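Local coordinates for periplasmic binding protein/LacI transcriptional regulator (Burkholderia graminis C4D1M, PDB 5HQJ) that probably captures sugars in the periplasm for uptake by an ABC transporter, and binds alpha-D-arabinopyranose between its two lobes, at residues K59-V64 against I81-D86; V277-A282 against G286-P291. All blocks are in the same frame, centred on the assembly; numbering follows the deposited sequence.

Contact 1. Residues K59-V64 against I81-D86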
loop_
_atom_site.group_PDB
_atom_site.type_symbol
_atom_site.label_atom_id
_atom_site.label_comp_id
_atom_site.label_asym_id
_atom_site.label_seq_id
_atom_site.Cartn_x
_atom_site.Cartn_y
_atom_site.Cartn_z
ATOM N N LYS A 59 0.401 -23.472 11.366
ATOM C CA LYS A 59 1.677 -23.271 10.700
ATOM C C LYS A 59 1.555 -22.055 9.802
ATOM O O LYS A 59 0.557 -21.893 9.105
ATOM C CB LYS A 59 2.077 -24.519 9.893
ATOM C CG LYS A 59 3.028 -24.256 8.721
ATOM C CD LYS A 59 4.392 -23.735 9.170
ATOM C CE LYS A 59 5.267 -23.340 7.983
ATOM N NZ LYS A 59 6.441 -22.520 8.405
ATOM N N TYR A 60 2.582 -21.210 9.827
ATOM C CA TYR A 60 2.576 -19.952 9.113
ATOM C C TYR A 60 3.894 -19.773 8.371
ATOM O O TYR A 60 4.953 -20.016 8.949
ATOM C CB TYR A 60 2.345 -18.802 10.109
ATOM C CG TYR A 60 2.608 -17.419 9.545
ATOM C CD1 TYR A 60 1.689 -16.792 8.715
ATOM C CD2 TYR A 60 3.775 -16.737 9.854
ATOM C CE1 TYR A 60 1.936 -15.535 8.205
ATOM C CE2 TYR A 60 4.032 -15.477 9.353
ATOM C CZ TYR A 60 3.119 -14.880 8.519
ATOM O OH TYR A 60 3.346 -13.618 8.002
ATOM N N GLN A 61 3.833 -19.366 7.099
ATOM C CA GLN A 61 5.016 -18.869 6.398
ATOM C C GLN A 61 4.788 -17.533 5.697
ATOM O O GLN A 61 3.727 -17.239 5.111
ATOM C CB GLN A 61 5.528 -19.898 5.370
ATOM C CG GLN A 61 4.441 -20.741 4.825
ATOM C CD GLN A 61 4.892 -21.700 3.742
ATOM O OE1 GLN A 61 6.015 -21.622 3.242
ATOM N NE2 GLN A 61 4.006 -22.614 3.372
ATOM N N TRP A 62 5.840 -16.736 5.754
ATOM C CA TRP A 62 5.951 -15.482 5.044
ATOM C C TRP A 62 6.857 -15.718 3.840
ATOM O O TRP A 62 8.026 -16.067 4.006
ATOM C CB TRP A 62 6.494 -14.430 6.026
ATOM C CG TRP A 62 6.740 -13.060 5.533
ATOM C CD1 TRP A 62 7.945 -12.492 5.271
ATOM C CD2 TRP A 62 5.762 -12.050 5.287
ATOM N NE1 TRP A 62 7.786 -11.185 4.888
ATOM C CE2 TRP A 62 6.449 -10.890 4.885
ATOM C CE3 TRP A 62 4.363 -12.004 5.382
ATOM C CZ2 TRP A 62 5.800 -9.721 4.548
ATOM C CZ3 TRP A 62 3.720 -10.815 5.049
ATOM C CH2 TRP A 62 4.429 -9.710 4.624
ATOM N N VAL A 63 6.295 -15.578 2.644
ATOM C CA VAL A 63 6.997 -15.890 1.399
ATOM C C VAL A 63 7.213 -14.633 0.564
ATOM O O VAL A 63 6.266 -14.022 0.054
ATOM C CB VAL A 63 6.220 -16.935 0.590
ATOM C CG1 VAL A 63 7.075 -17.459 -0.556
ATOM C CG2 VAL A 63 5.784 -18.076 1.509
ATOM N N VAL A 64 8.472 -14.264 0.394
ATOM C CA VAL A 64 8.799 -12.963 -0.158
ATOM C C VAL A 64 9.270 -12.999 -1.618
ATOM O O VAL A 64 10.243 -13.688 -1.944
ATOM C CB VAL A 64 9.899 -12.291 0.668
ATOM C CG1 VAL A 64 9.954 -10.844 0.318
ATOM C CG2 VAL A 64 9.654 -12.470 2.180
ATOM N N ILE A 81 0.873 -24.719 -4.042
ATOM C CA ILE A 81 -0.031 -25.754 -4.535
ATOM C C ILE A 81 0.620 -27.106 -4.286
ATOM O O ILE A 81 0.012 -28.013 -3.703
ATOM C CB ILE A 81 -0.354 -25.611 -6.035
ATOM C CG1 ILE A 81 -0.906 -24.214 -6.344
ATOM C CG2 ILE A 81 -1.343 -26.700 -6.471
ATOM C CD1 ILE A 81 -1.504 -24.068 -7.724
ATOM N N SER A 82 1.875 -27.202 -4.716
ATOM C CA SER A 82 2.670 -28.424 -4.618
ATOM C C SER A 82 2.696 -28.999 -3.213
ATOM O O SER A 82 2.712 -30.219 -3.027
ATOM C CB SER A 82 4.109 -28.152 -5.074
ATOM O OG SER A 82 4.668 -29.296 -5.691
ATOM N N ARG A 83 2.696 -28.113 -2.225
ATOM C CA ARG A 83 2.879 -28.523 -0.845
ATOM C C ARG A 83 1.561 -28.788 -0.143
ATOM O O ARG A 83 1.544 -29.096 1.044
ATOM C CB ARG A 83 3.669 -27.463 -0.088
ATOM C CG ARG A 83 5.089 -27.291 -0.611
ATOM C CD ARG A 83 6.025 -26.728 0.448
ATOM N NE ARG A 83 5.823 -25.297 0.677
ATOM C CZ ARG A 83 6.395 -24.331 -0.042
ATOM N NH1 ARG A 83 6.158 -23.055 0.242
ATOM N NH2 ARG A 83 7.206 -24.635 -1.046
ATOM N N HIS A 84 0.465 -28.698 -0.891
ATOM C CA HIS A 84 -0.863 -28.922 -0.342
ATOM C C HIS A 84 -1.091 -28.007 0.863
ATOM O O HIS A 84 -1.691 -28.420 1.862
ATOM C CB HIS A 84 -1.056 -30.388 0.077
ATOM C CG HIS A 84 -0.953 -31.371 -1.049
ATOM N ND1 HIS A 84 -0.784 -32.723 -0.834
ATOM C CD2 HIS A 84 -0.997 -31.207 -2.392
ATOM C CE1 HIS A 84 -0.724 -33.347 -1.996
ATOM N NE2 HIS A 84 -0.851 -32.450 -2.958
ATOM N N VAL A 85 -0.600 -26.772 0.790
ATOM C CA VAL A 85 -0.879 -25.826 1.867
ATOM C C VAL A 85 -2.336 -25.443 1.757
ATOM O O VAL A 85 -2.961 -25.594 0.701
ATOM C CB VAL A 85 0.020 -24.571 1.840
ATOM C CG1 VAL A 85 1.490 -24.979 1.785
ATOM C CG2 VAL A 85 -0.353 -23.618 0.692
ATOM N N ASP A 86 -2.879 -24.962 2.862
ATOM C CA ASP A 86 -4.316 -24.852 3.000
ATOM C C ASP A 86 -4.847 -23.474 2.616
ATOM O O ASP A 86 -5.993 -23.354 2.166
ATOM C CB ASP A 86 -4.699 -25.205 4.440
ATOM C CG ASP A 86 -4.272 -26.610 4.811
ATOM O OD1 ASP A 86 -3.311 -26.762 5.587
ATOM O OD2 ASP A 86 -4.881 -27.571 4.289
#
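Gln61 and Arg83 reach one another through one straight chain and one bent chain. The first torsion of Gln61 is an unusual 30°, after which the chain runs out extended from the strand. Arg83 comes from the opposite direction and folds at chi3 (-75°), which turns its guanidinium back to the amide. The contact lies within a beta-alpha-beta unit of the Rossmann-like lobe: strand 59-62 is the outermost strand of the parallel sheet, helix 71-82 follows it, and the chain then returns to strand 87-90 beyond the intervening strand 30-34. Arg83 NH1 gives Gln61 OE1 a weak hydrogen bond of 3.3 Å. The amide and guanidinium planes stand 45° apart, so the two groups neither stack nor lie flush. Gln61 NE2 sits in the guanidinium plane, at its edge, 3.8 Å from Arg83 NH1. The same NE2 also meets a hydrocarbon branch, Val85 CG1, at 3.8 Å, roughly at right angles to the direction of Arg83 NH1. Leu80, in the helix, touches both Gln61 and Val85; Val85 is buried, while Arg83 lies at the exposed side. The helix ends in a Schellman motif with His84 at positive phi, and His84 N bonds to Ile81 O at 2.9 Å; Val85 follows immediately. Next along the chain, Asp86 forms a salt bridge with Lys24 and accepts a hydrogen bond from the backbone N of Ser30. Back on the strand, Lys59 NZ curls over its own chain and donates to Tyr60 O at 3.0 Å, approaching from above the carbonyl plane.

Contact 2. Residues V277-A282 against G286-P291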
loop_
_atom_site.group_PDB
_atom_site.type_symbol
_atom_site.label_atom_id
_atom_site.label_comp_id
_atom_site.label_asym_id
_atom_site.label_seq_id
_atom_site.Cartn_x
_atom_site.Cartn_y
_atom_site.Cartn_z
ATOM N N VAL A 277 -5.043 -13.847 7.971
ATOM C CA VAL A 277 -4.886 -15.182 8.545
ATOM C C VAL A 277 -6.187 -15.688 9.157
ATOM O O VAL A 277 -6.615 -16.826 8.899
ATOM C CB VAL A 277 -3.755 -15.198 9.589
ATOM C CG1 VAL A 277 -3.751 -16.488 10.335
ATOM C CG2 VAL A 277 -2.402 -14.997 8.902
ATOM N N ASP A 278 -6.849 -14.847 9.953
ATOM C CA ASP A 278 -8.111 -15.219 10.550
ATOM C C ASP A 278 -9.191 -15.636 9.548
ATOM O O ASP A 278 -9.886 -16.635 9.770
ATOM C CB ASP A 278 -8.607 -14.071 11.413
ATOM C CG ASP A 278 -7.961 -14.064 12.786
ATOM O OD1 ASP A 278 -7.535 -15.147 13.259
ATOM O OD2 ASP A 278 -7.901 -12.982 13.386
ATOM N N HIS A 279 -9.317 -14.916 8.437
ATOM C CA HIS A 279 -10.274 -15.322 7.424
ATOM C C HIS A 279 -9.796 -16.535 6.625
ATOM O O HIS A 279 -10.608 -17.368 6.230
ATOM C CB HIS A 279 -10.595 -14.134 6.530
ATOM C CG HIS A 279 -11.559 -13.190 7.175
ATOM N ND1 HIS A 279 -12.927 -13.421 7.202
ATOM C CD2 HIS A 279 -11.353 -12.059 7.885
ATOM C CE1 HIS A 279 -13.514 -12.440 7.863
ATOM N NE2 HIS A 279 -12.585 -11.593 8.283
ATOM N N LEU A 280 -8.491 -16.673 6.419
ATOM C CA LEU A 280 -8.015 -17.890 5.778
ATOM C C LEU A 280 -8.393 -19.086 6.652
ATOM O O LEU A 280 -8.968 -20.072 6.175
ATOM C CB LEU A 280 -6.511 -17.839 5.549
ATOM C CG LEU A 280 -6.020 -17.141 4.269
ATOM C CD1 LEU A 280 -4.503 -17.253 4.152
ATOM C CD2 LEU A 280 -6.680 -17.703 3.004
ATOM N N VAL A 281 -8.104 -18.998 7.945
ATOM C CA VAL A 281 -8.379 -20.114 8.835
ATOM C C VAL A 281 -9.873 -20.439 8.856
ATOM O O VAL A 281 -10.269 -21.605 8.825
ATOM C CB VAL A 281 -7.903 -19.836 10.281
ATOM C CG1 VAL A 281 -8.393 -20.943 11.210
ATOM C CG2 VAL A 281 -6.391 -19.727 10.333
ATOM N N ALA A 282 -10.707 -19.410 8.912
ATOM C CA ALA A 282 -12.143 -19.628 8.950
ATOM C C ALA A 282 -12.657 -20.278 7.663
ATOM O O ALA A 282 -13.590 -21.082 7.699
ATOM C CB ALA A 282 -12.853 -18.330 9.192
ATOM N N GLY A 286 -14.123 -24.167 7.119
ATOM C CA GLY A 286 -15.497 -24.268 6.647
ATOM C C GLY A 286 -16.573 -23.511 7.413
ATOM O O GLY A 286 -17.729 -23.935 7.423
ATOM N N GLN A 287 -16.226 -22.394 8.043
ATOM C CA GLN A 287 -17.236 -21.602 8.743
ATOM C C GLN A 287 -17.152 -20.126 8.400
ATOM O O GLN A 287 -17.544 -19.272 9.189
ATOM C CB GLN A 287 -17.124 -21.810 10.255
ATOM C CG GLN A 287 -15.726 -21.698 10.829
ATOM C CD GLN A 287 -15.552 -22.558 12.077
ATOM O OE1 GLN A 287 -16.261 -23.549 12.266
ATOM N NE2 GLN A 287 -14.604 -22.185 12.931
ATOM N N GLU A 288 -16.645 -19.837 7.207
ATOM C CA GLU A 288 -16.774 -18.506 6.644
ATOM C C GLU A 288 -17.943 -18.485 5.675
ATOM O O GLU A 288 -17.776 -18.678 4.467
ATOM C CB GLU A 288 -15.497 -18.081 5.939
ATOM C CG GLU A 288 -15.584 -16.694 5.341
ATOM C CD GLU A 288 -14.486 -15.802 5.840
ATOM O OE1 GLU A 288 -14.225 -15.803 7.059
ATOM O OE2 GLU A 288 -13.881 -15.112 5.009
ATOM N N GLY A 289 -19.131 -18.267 6.228
ATOM C CA GLY A 289 -20.335 -18.114 5.436
ATOM C C GLY A 289 -20.289 -16.882 4.549
ATOM O O GLY A 289 -20.560 -15.763 4.991
ATOM N N GLN A 290 -19.932 -17.104 3.289
ATOM C CA GLN A 290 -19.959 -16.071 2.260
ATOM C C GLN A 290 -18.954 -14.951 2.535
ATOM O O GLN A 290 -19.270 -13.959 3.197
ATOM C CB GLN A 290 -21.375 -15.500 2.112
ATOM C CG GLN A 290 -21.758 -15.212 0.666
ATOM C CD GLN A 290 -21.683 -16.451 -0.212
ATOM O OE1 GLN A 290 -20.779 -16.588 -1.035
ATOM N NE2 GLN A 290 -22.631 -17.362 -0.031
ATOM N N PRO A 291 -17.728 -15.110 2.018
ATOM C CA PRO A 291 -16.747 -14.027 2.158
ATOM C C PRO A 291 -17.238 -12.713 1.568
ATOM O O PRO A 291 -18.109 -12.685 0.700
ATOM C CB PRO A 291 -15.526 -14.554 1.390
ATOM C CG PRO A 291 -16.064 -15.626 0.495
ATOM C CD PRO A 291 -17.171 -16.255 1.275
#
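Glu288 reaches back from the loop to His279 and Ala282 on the helix. Its CB starts beside the helix end, 4.0 Å from Ala282 O. CG continues anti to the backbone N, which carries the chain along the helix, and a bend at chi2 (124°) then swings the carboxylate to the imidazole. CD arrives in the ring plane at the edge of His279, 3.2 Å from ND1. There the carboxylate straddles a single N-H: His279 ND1 donates to Glu288 OE1 at 2.7 Å on the syn side, and more weakly to Glu288 OE2 at 2.9 Å. Ring and carboxylate planes are 71° apart, so the acid is turned across the ring edge, not laid flat beside it. OE1 also rests 3.6 Å from the methyl CB of Ala282, while OE2 takes a second hydrogen bond, from the side-chain amide NE2 of Gln283; two groups from the helix thus fix the rotation of the carboxylate. The backbone here is a Schellman motif that ends helix 269-284, with Gly286 at positive phi as the C-prime residue. Gln287 N bonds to Ala282 O at 3.0 Å, and Gly286 N bonds to Gln283 O. This cap turns the chain off the helix, and the side chain of Glu288 then points back along the last turns. A His-carboxylate pair of this kind would probably favour a protonated imidazole. Met126 touches both His279 and Glu288, and Leu113 of strand 111-115 packs on His279, joining the pair to the parallel sheet.

How the contacts relate
Contact 1 and contact 2 belong to the same lobe, and each centre lies about 23 Å from the centre of the chain. Their own centres are about 17 Å apart. The segments approach to about 4 Å at their nearest atoms without touching. Helix 42-56 connects them: Tyr60 of 59-64 and Val277 of 277-282 both pack on its Ala49 and Ala53. Neither contact contributes a residue to the arabinose pocket. The connection to it runs along the chain: strand 30-34, which pairs with 59-62, leads to the pocket residue Lys36, and helix 269-284, which contact 2 ends, begins just after the pocket residue Gln267.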